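Local structure of selenium-binding protein (Sulfolobus tokodaii, 2ECE) at residues S135-L140 / I152-N157; G164-L169 / K179-R184; L202-W207 / H231-R236. The protein is of uncertain function but, as a beta-propeller of the SBP56 family, is thought to bind selenium. All blocks are in the same frame, centred on the assembly; numbering follows the deposited sequence.

Contact 1 (S135-L140 / I152-N157); sequences SGYSRL and ISALGN
The Tyr137 ring has Ser135 O over one face, toward the rim, and Gly156 O at its edge, 3.5 Å from Tyr137 CD1. The other flat group, the Arg139 guanidinium, meets Ser138 OG at its edge: Arg139 NH1 donates to Ser138 OG almost in the guanidinium plane (3.0 Å, 168°). Ser138 OG, set between the backbone N and the carbonyl carbon (chi1 70°), donates in turn to Asn157 O at 2.7 Å, arriving above that carbonyl plane. The antiparallel backbone pairing has Ser138 N donating to Gly156 O at 2.9 Å. At the corner, Leu155 N donates to Arg139 O, nearly straight (167°), in the carbonyl plane at 2.9 Å. Apolar contacts lie on the side of Ala154 and Leu140, away from the Ser138 hydroxyl: Ala154 CB touches Tyr137 CB at 3.5 Å, and Leu140 crosses Ile152 obliquely, its CG 3.8 Å from Ile152 CG2. The contact joins the lead-in to the first strand of a propeller blade to the end of the second. A salt bridge from Arg139 NE to Glu214 and the bond from NH1 hold the guanidinium at two nitrogens, and its charge would be expected to polarise the Ser138 hydroxyl, strengthening its bond to Asn157 O.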
# COMPACT_ATOMS: atom_id res chain seq x y z
N SER A 135 -12.97 18.60 3.35
CA SER A 135 -11.83 18.49 2.44
C SER A 135 -12.15 18.63 0.96
O SER A 135 -11.28 19.00 0.17
CB SER A 135 -11.13 17.15 2.64
OG SER A 135 -11.91 16.10 2.10
N GLY A 136 -13.39 18.32 0.57
CA GLY A 136 -13.77 18.40 -0.83
C GLY A 136 -13.25 17.21 -1.62
O GLY A 136 -13.26 17.22 -2.86
N TYR A 137 -12.80 16.17 -0.91
CA TYR A 137 -12.29 14.95 -1.53
C TYR A 137 -13.13 13.72 -1.19
O TYR A 137 -13.84 13.69 -0.18
CB TYR A 137 -10.85 14.67 -1.06
CG TYR A 137 -9.79 15.63 -1.53
CD1 TYR A 137 -9.73 16.04 -2.86
CD2 TYR A 137 -8.80 16.09 -0.66
CE1 TYR A 137 -8.70 16.87 -3.32
CE2 TYR A 137 -7.77 16.92 -1.10
CZ TYR A 137 -7.73 17.30 -2.43
OH TYR A 137 -6.70 18.09 -2.89
N SER A 138 -13.04 12.70 -2.04
CA SER A 138 -13.77 11.45 -1.82
C SER A 138 -12.91 10.27 -2.27
O SER A 138 -11.96 10.45 -3.05
CB SER A 138 -15.11 11.46 -2.56
OG SER A 138 -14.94 11.38 -3.97
N ARG A 139 -13.25 9.08 -1.78
CA ARG A 139 -12.53 7.83 -2.09
C ARG A 139 -11.12 7.90 -1.50
O ARG A 139 -10.14 8.14 -2.21
CB ARG A 139 -12.47 7.60 -3.60
CG ARG A 139 -13.77 7.06 -4.22
CD ARG A 139 -14.85 8.14 -4.38
NE ARG A 139 -15.98 7.64 -5.18
CZ ARG A 139 -16.91 8.42 -5.74
NH1 ARG A 139 -16.88 9.74 -5.61
NH2 ARG A 139 -17.88 7.86 -6.46
N LEU A 140 -11.05 7.67 -0.19
CA LEU A 140 -9.80 7.74 0.56
C LEU A 140 -8.93 6.50 0.44
O LEU A 140 -9.40 5.37 0.60
CB LEU A 140 -10.12 8.04 2.03
CG LEU A 140 -10.35 9.52 2.36
CD1 LEU A 140 -11.30 10.17 1.36
CD2 LEU A 140 -10.89 9.62 3.78
N ILE A 152 -4.09 11.77 4.60
CA ILE A 152 -4.80 10.74 3.86
C ILE A 152 -5.02 11.17 2.43
O ILE A 152 -5.53 12.26 2.18
CB ILE A 152 -6.19 10.46 4.50
CG1 ILE A 152 -6.03 10.15 5.99
CG2 ILE A 152 -6.86 9.30 3.78
CD1 ILE A 152 -7.34 9.98 6.73
N SER A 153 -4.64 10.32 1.48
CA SER A 153 -4.83 10.67 0.07
C SER A 153 -6.24 10.29 -0.38
O SER A 153 -6.88 9.43 0.22
CB SER A 153 -3.79 9.96 -0.79
OG SER A 153 -3.97 8.55 -0.75
N ALA A 154 -6.71 10.95 -1.43
CA ALA A 154 -8.04 10.69 -1.97
C ALA A 154 -7.99 10.70 -3.50
O ALA A 154 -7.31 11.54 -4.09
CB ALA A 154 -9.04 11.74 -1.45
N LEU A 155 -8.71 9.78 -4.12
CA LEU A 155 -8.73 9.65 -5.58
C LEU A 155 -9.40 10.79 -6.36
O LEU A 155 -9.02 11.05 -7.51
CB LEU A 155 -9.38 8.33 -5.97
CG LEU A 155 -8.53 7.07 -6.22
CD1 LEU A 155 -7.26 7.08 -5.38
CD2 LEU A 155 -9.38 5.85 -5.96
N GLY A 156 -10.38 11.46 -5.78
CA GLY A 156 -11.02 12.53 -6.52
C GLY A 156 -11.76 13.55 -5.69
O GLY A 156 -11.64 13.56 -4.46
N ASN A 157 -12.52 14.44 -6.34
CA ASN A 157 -13.29 15.45 -5.62
C ASN A 157 -14.62 14.82 -5.20
O ASN A 157 -14.87 13.64 -5.46
CB ASN A 157 -13.55 16.68 -6.50
CG ASN A 157 -14.29 16.35 -7.78
OD1 ASN A 157 -14.82 15.26 -7.96
ND2 ASN A 157 -14.33 17.32 -8.69

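Contact 2 (G164-L169 / K179-R184); sequences GGILML and KWEIDR
Two hydrogen bonds grip Ile166 from both ends of its backbone. Trp180 N donates to Ile166 O in the carbonyl plane at 2.8 Å, while Ile166 N donates to Glu181 OE2, at 2.7 Å, on the syn lone pair. The bend of Glu181 at chi2 (80°) turns its carboxylate back to the strand, where it accepts the Ile166 N-H just past the last strand pair, Leu167 with Lys179. Strand 165-169 is the third of four antiparallel strands in a propeller blade, and residues 180-184 begin the crossing from its outer strand to the next blade. Charge pairing is looser: Glu181 OE2, which lies well out of the guanidinium plane, is a long 3.9 Å from Arg184 NH2, so only the charges interact. Both groups also bind the hydroxyl of Tyr137. Gly165, whose backbone angles call for glycine, lets both side chains come close: Gly165 CA sits at the guanidinium edge and 3.3 Å from Glu181 OE2. Among apolar contacts, Met168 makes a Met-aromatic contact, its SD in the indole plane of Trp180 and 3.6 Å from Trp180 CD1. Ile166 and Trp180 run side by side in the same direction, Ile166 CG2 lying 4.2 Å from Trp180 CB.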
# COMPACT_ATOMS: atom_id res chain seq x y z
N GLY A 164 -7.82 15.12 -7.29
CA GLY A 164 -7.86 14.30 -6.09
C GLY A 164 -6.73 14.92 -5.30
O GLY A 164 -6.16 15.92 -5.74
N GLY A 165 -6.38 14.35 -4.16
CA GLY A 165 -5.29 14.94 -3.41
C GLY A 165 -5.11 14.38 -2.02
O GLY A 165 -5.42 13.23 -1.76
N ILE A 166 -4.61 15.22 -1.12
CA ILE A 166 -4.34 14.81 0.25
C ILE A 166 -5.04 15.71 1.27
O ILE A 166 -4.96 16.94 1.18
CB ILE A 166 -2.82 14.84 0.53
CG1 ILE A 166 -2.10 13.93 -0.47
CG2 ILE A 166 -2.53 14.44 1.97
CD1 ILE A 166 -0.60 14.18 -0.58
N LEU A 167 -5.72 15.09 2.23
CA LEU A 167 -6.39 15.85 3.28
C LEU A 167 -5.67 15.52 4.58
O LEU A 167 -4.90 14.56 4.65
CB LEU A 167 -7.86 15.46 3.40
CG LEU A 167 -8.18 14.03 3.83
CD1 LEU A 167 -9.11 14.05 5.03
CD2 LEU A 167 -8.82 13.29 2.67
N MET A 168 -5.94 16.31 5.61
CA MET A 168 -5.31 16.12 6.90
C MET A 168 -6.35 15.96 8.00
O MET A 168 -7.46 16.49 7.89
CB MET A 168 -4.40 17.30 7.22
CG MET A 168 -3.20 17.43 6.29
SD MET A 168 -2.55 19.10 6.28
CE MET A 168 -1.64 19.15 7.83
N LEU A 169 -5.99 15.21 9.03
CA LEU A 169 -6.86 15.00 10.18
C LEU A 169 -6.08 15.48 11.39
O LEU A 169 -4.86 15.27 11.48
CB LEU A 169 -7.18 13.52 10.41
CG LEU A 169 -8.00 12.64 9.47
CD1 LEU A 169 -8.28 11.34 10.22
CD2 LEU A 169 -9.30 13.32 9.08
N LYS A 179 -8.03 20.29 2.93
CA LYS A 179 -7.03 19.99 1.91
C LYS A 179 -5.63 20.38 2.36
O LYS A 179 -5.44 21.40 3.02
CB LYS A 179 -7.33 20.75 0.61
CG LYS A 179 -8.46 20.20 -0.24
CD LYS A 179 -8.41 20.83 -1.63
CE LYS A 179 -9.57 20.39 -2.49
NZ LYS A 179 -10.85 20.77 -1.85
N TRP A 180 -4.65 19.56 2.00
CA TRP A 180 -3.27 19.86 2.34
C TRP A 180 -2.66 20.82 1.33
O TRP A 180 -1.84 21.67 1.69
CB TRP A 180 -2.44 18.58 2.36
CG TRP A 180 -0.97 18.82 2.45
CD1 TRP A 180 -0.27 19.23 3.55
CD2 TRP A 180 -0.02 18.71 1.39
NE1 TRP A 180 1.06 19.37 3.24
CE2 TRP A 180 1.24 19.06 1.92
CE3 TRP A 180 -0.12 18.35 0.04
CZ2 TRP A 180 2.41 19.06 1.14
CZ3 TRP A 180 1.05 18.35 -0.74
CH2 TRP A 180 2.29 18.70 -0.18
N GLU A 181 -3.07 20.69 0.07
CA GLU A 181 -2.54 21.52 -1.01
C GLU A 181 -2.88 23.00 -0.94
O GLU A 181 -4.05 23.37 -0.75
CB GLU A 181 -3.00 21.00 -2.37
CG GLU A 181 -2.66 19.55 -2.69
CD GLU A 181 -3.63 18.57 -2.05
OE1 GLU A 181 -4.64 19.03 -1.47
OE2 GLU A 181 -3.39 17.35 -2.12
N ILE A 182 -1.87 23.84 -1.10
CA ILE A 182 -2.05 25.28 -1.13
C ILE A 182 -1.89 25.70 -2.59
O ILE A 182 -2.64 26.54 -3.09
CB ILE A 182 -1.01 26.02 -0.24
CG1 ILE A 182 -1.38 25.87 1.24
CG2 ILE A 182 -0.96 27.51 -0.59
CD1 ILE A 182 -2.71 26.53 1.60
N ASP A 183 -0.93 25.08 -3.27
CA ASP A 183 -0.66 25.36 -4.69
C ASP A 183 -0.31 24.04 -5.37
O ASP A 183 0.84 23.60 -5.30
CB ASP A 183 0.52 26.34 -4.82
CG ASP A 183 0.83 26.68 -6.27
OD1 ASP A 183 0.33 25.99 -7.18
OD2 ASP A 183 1.60 27.63 -6.50
N ARG A 184 -1.28 23.44 -6.05
CA ARG A 184 -1.07 22.14 -6.70
C ARG A 184 -0.53 22.18 -8.12
O ARG A 184 -0.37 21.13 -8.74
CB ARG A 184 -2.38 21.35 -6.70
CG ARG A 184 -3.46 21.87 -7.65
CD ARG A 184 -4.84 21.45 -7.16
NE ARG A 184 -4.79 20.08 -6.69
CZ ARG A 184 -5.54 19.59 -5.70
NH1 ARG A 184 -6.41 20.36 -5.05
NH2 ARG A 184 -5.37 18.33 -5.34

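Contact 3 (L202-W207 / H231-R236); sequences LVSSEW and HFWDLR
Leu202 and Trp233 lie side by side on one face of an antiparallel strand pair, with the leucine methyl CD2 over the indole: Leu202 CD2 is 4.0 Å from the centroid of the five-membered ring of Trp233, a CH-pi contact. Leu202 reaches this position with CG anti to the backbone N (chi1 178°), and its other methyl, CD1, meets Leu235 CD2 as these two side chains cross at about a right angle. The indole edge serves a different neighbour. Trp233 NE1 donates to Ser204 OG at 2.9 Å, the hydroxyl lying near the ring plane, so face and edge together fix the rotation of the indole. Ser204 OG also packs 3.3 Å from His231 CB. Further along, the extended Glu206 crosses His231 roughly at right angles. His231 NE2 donates to Glu206 OE2 at 2.6 Å (158°), near the imidazole plane but from above the carboxylate plane, the two planes being 47° apart. On the opposite face Val203 and Phe232 run alongside, Val203 CG1 being 3.6 Å from Phe232 CD1. Between the two faces, four backbone bonds tie Leu202 to Trp233 and Ser204 to His231, the second and third strands of a propeller blade. With Arg240 donating to His231 ND1, the pattern is that of a neutral ring with its proton on NE2; Arg240 would be expected to oppose a second proton, against the pull of buried Glu206.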
# COMPACT_ATOMS: atom_id res chain seq x y z
N LEU A 202 7.48 16.14 -0.20
CA LEU A 202 6.43 15.14 -0.25
C LEU A 202 6.32 14.75 -1.71
O LEU A 202 6.48 15.58 -2.60
CB LEU A 202 5.11 15.74 0.25
CG LEU A 202 3.85 14.86 0.22
CD1 LEU A 202 2.92 15.29 1.36
CD2 LEU A 202 3.15 14.98 -1.12
N VAL A 203 6.08 13.47 -1.96
CA VAL A 203 5.94 12.96 -3.32
C VAL A 203 4.55 12.34 -3.40
O VAL A 203 4.09 11.74 -2.43
CB VAL A 203 7.02 11.89 -3.63
CG1 VAL A 203 8.39 12.54 -3.67
CG2 VAL A 203 7.00 10.81 -2.55
N SER A 204 3.89 12.50 -4.54
CA SER A 204 2.56 11.95 -4.74
C SER A 204 2.50 11.31 -6.12
O SER A 204 3.22 11.73 -7.04
CB SER A 204 1.50 13.05 -4.62
OG SER A 204 1.66 14.05 -5.62
N SER A 205 1.64 10.31 -6.28
CA SER A 205 1.52 9.58 -7.55
C SER A 205 0.18 9.76 -8.28
O SER A 205 -0.59 10.67 -7.97
CB SER A 205 1.79 8.09 -7.32
OG SER A 205 0.92 7.56 -6.34
N GLU A 206 -0.09 8.89 -9.25
CA GLU A 206 -1.33 9.01 -10.03
C GLU A 206 -1.90 7.69 -10.54
O GLU A 206 -1.21 6.90 -11.19
CB GLU A 206 -1.11 9.90 -11.27
CG GLU A 206 -0.43 11.25 -11.06
CD GLU A 206 -0.26 11.99 -12.39
OE1 GLU A 206 -0.14 11.31 -13.43
OE2 GLU A 206 -0.23 13.24 -12.41
N TRP A 207 -3.18 7.47 -10.26
CA TRP A 207 -3.87 6.28 -10.75
C TRP A 207 -4.91 6.81 -11.73
O TRP A 207 -4.60 6.99 -12.91
CB TRP A 207 -4.53 5.52 -9.60
CG TRP A 207 -5.08 4.17 -9.98
CD1 TRP A 207 -4.65 3.37 -11.01
CD2 TRP A 207 -6.08 3.42 -9.29
NE1 TRP A 207 -5.32 2.17 -10.99
CE2 TRP A 207 -6.20 2.17 -9.94
CE3 TRP A 207 -6.89 3.67 -8.17
CZ2 TRP A 207 -7.10 1.18 -9.52
CZ3 TRP A 207 -7.78 2.69 -7.74
CH2 TRP A 207 -7.87 1.46 -8.42
N HIS A 231 4.84 13.57 -8.54
CA HIS A 231 4.90 14.99 -8.21
C HIS A 231 5.76 15.22 -6.99
O HIS A 231 5.64 14.50 -5.99
CB HIS A 231 3.48 15.51 -7.95
CG HIS A 231 2.55 15.34 -9.12
ND1 HIS A 231 2.39 16.31 -10.08
CD2 HIS A 231 1.74 14.32 -9.47
CE1 HIS A 231 1.51 15.89 -10.98
NE2 HIS A 231 1.10 14.68 -10.63
N PHE A 232 6.62 16.23 -7.06
CA PHE A 232 7.50 16.59 -5.95
C PHE A 232 6.98 17.88 -5.34
O PHE A 232 6.78 18.87 -6.05
CB PHE A 232 8.93 16.77 -6.45
CG PHE A 232 9.49 15.53 -7.08
CD1 PHE A 232 9.92 14.47 -6.28
CD2 PHE A 232 9.50 15.37 -8.46
CE1 PHE A 232 10.35 13.28 -6.85
CE2 PHE A 232 9.92 14.18 -9.04
CZ PHE A 232 10.35 13.13 -8.23
N TRP A 233 6.78 17.87 -4.03
CA TRP A 233 6.26 19.04 -3.33
C TRP A 233 7.14 19.53 -2.19
O TRP A 233 7.92 18.77 -1.63
CB TRP A 233 4.90 18.74 -2.71
CG TRP A 233 3.89 18.10 -3.58
CD1 TRP A 233 3.95 16.86 -4.15
CD2 TRP A 233 2.60 18.63 -3.91
NE1 TRP A 233 2.78 16.58 -4.80
CE2 TRP A 233 1.93 17.65 -4.67
CE3 TRP A 233 1.95 19.84 -3.62
CZ2 TRP A 233 0.63 17.84 -5.17
CZ3 TRP A 233 0.65 20.03 -4.12
CH2 TRP A 233 0.01 19.03 -4.88
N ASP A 234 6.97 20.80 -1.86
CA ASP A 234 7.65 21.44 -0.74
C ASP A 234 6.66 21.10 0.39
O ASP A 234 5.57 21.65 0.45
CB ASP A 234 7.69 22.96 -0.94
CG ASP A 234 8.39 23.68 0.19
OD1 ASP A 234 8.30 23.23 1.35
OD2 ASP A 234 9.03 24.72 -0.08
N LEU A 235 7.04 20.17 1.27
CA LEU A 235 6.18 19.73 2.36
C LEU A 235 5.69 20.89 3.24
O LEU A 235 4.53 20.94 3.66
CB LEU A 235 6.92 18.73 3.24
CG LEU A 235 6.18 17.53 3.84
CD1 LEU A 235 6.79 17.23 5.20
CD2 LEU A 235 4.69 17.80 3.99
N ARG A 236 6.60 21.82 3.50
CA ARG A 236 6.28 22.95 4.35
C ARG A 236 5.36 23.99 3.72
O ARG A 236 4.37 24.39 4.33
CB ARG A 236 7.56 23.63 4.77
CG ARG A 236 7.33 24.82 5.61
CD ARG A 236 8.58 25.59 5.73
NE ARG A 236 8.49 26.49 6.85
CZ ARG A 236 8.99 27.71 6.84
NH1 ARG A 236 9.63 28.15 5.77
NH2 ARG A 236 8.78 28.50 7.88

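All three contacts are largely buried, though contact 2 reaches the surface at Lys179, and each belongs to a four-stranded propeller blade. Contacts 1 and 2 share one blade, in which strands 150-154 and 165-169 are neighbours; Ala154 N and Gly165 O probably bond between them, and Tyr137 of contact 1 meets Glu181 of contact 2. Contact 3 lies in the next blade, which contact 2 reaches through Trp180, Glu181 and Arg184, packed against Trp233. Regular backbone pairing dominates within that blade, in contact 3. Where the chain turns a corner or leaves the sheet, a serine hydroxyl (contact 1) and a glutamate carboxylate (contact 2) bond to the backbone, with arginines beside them.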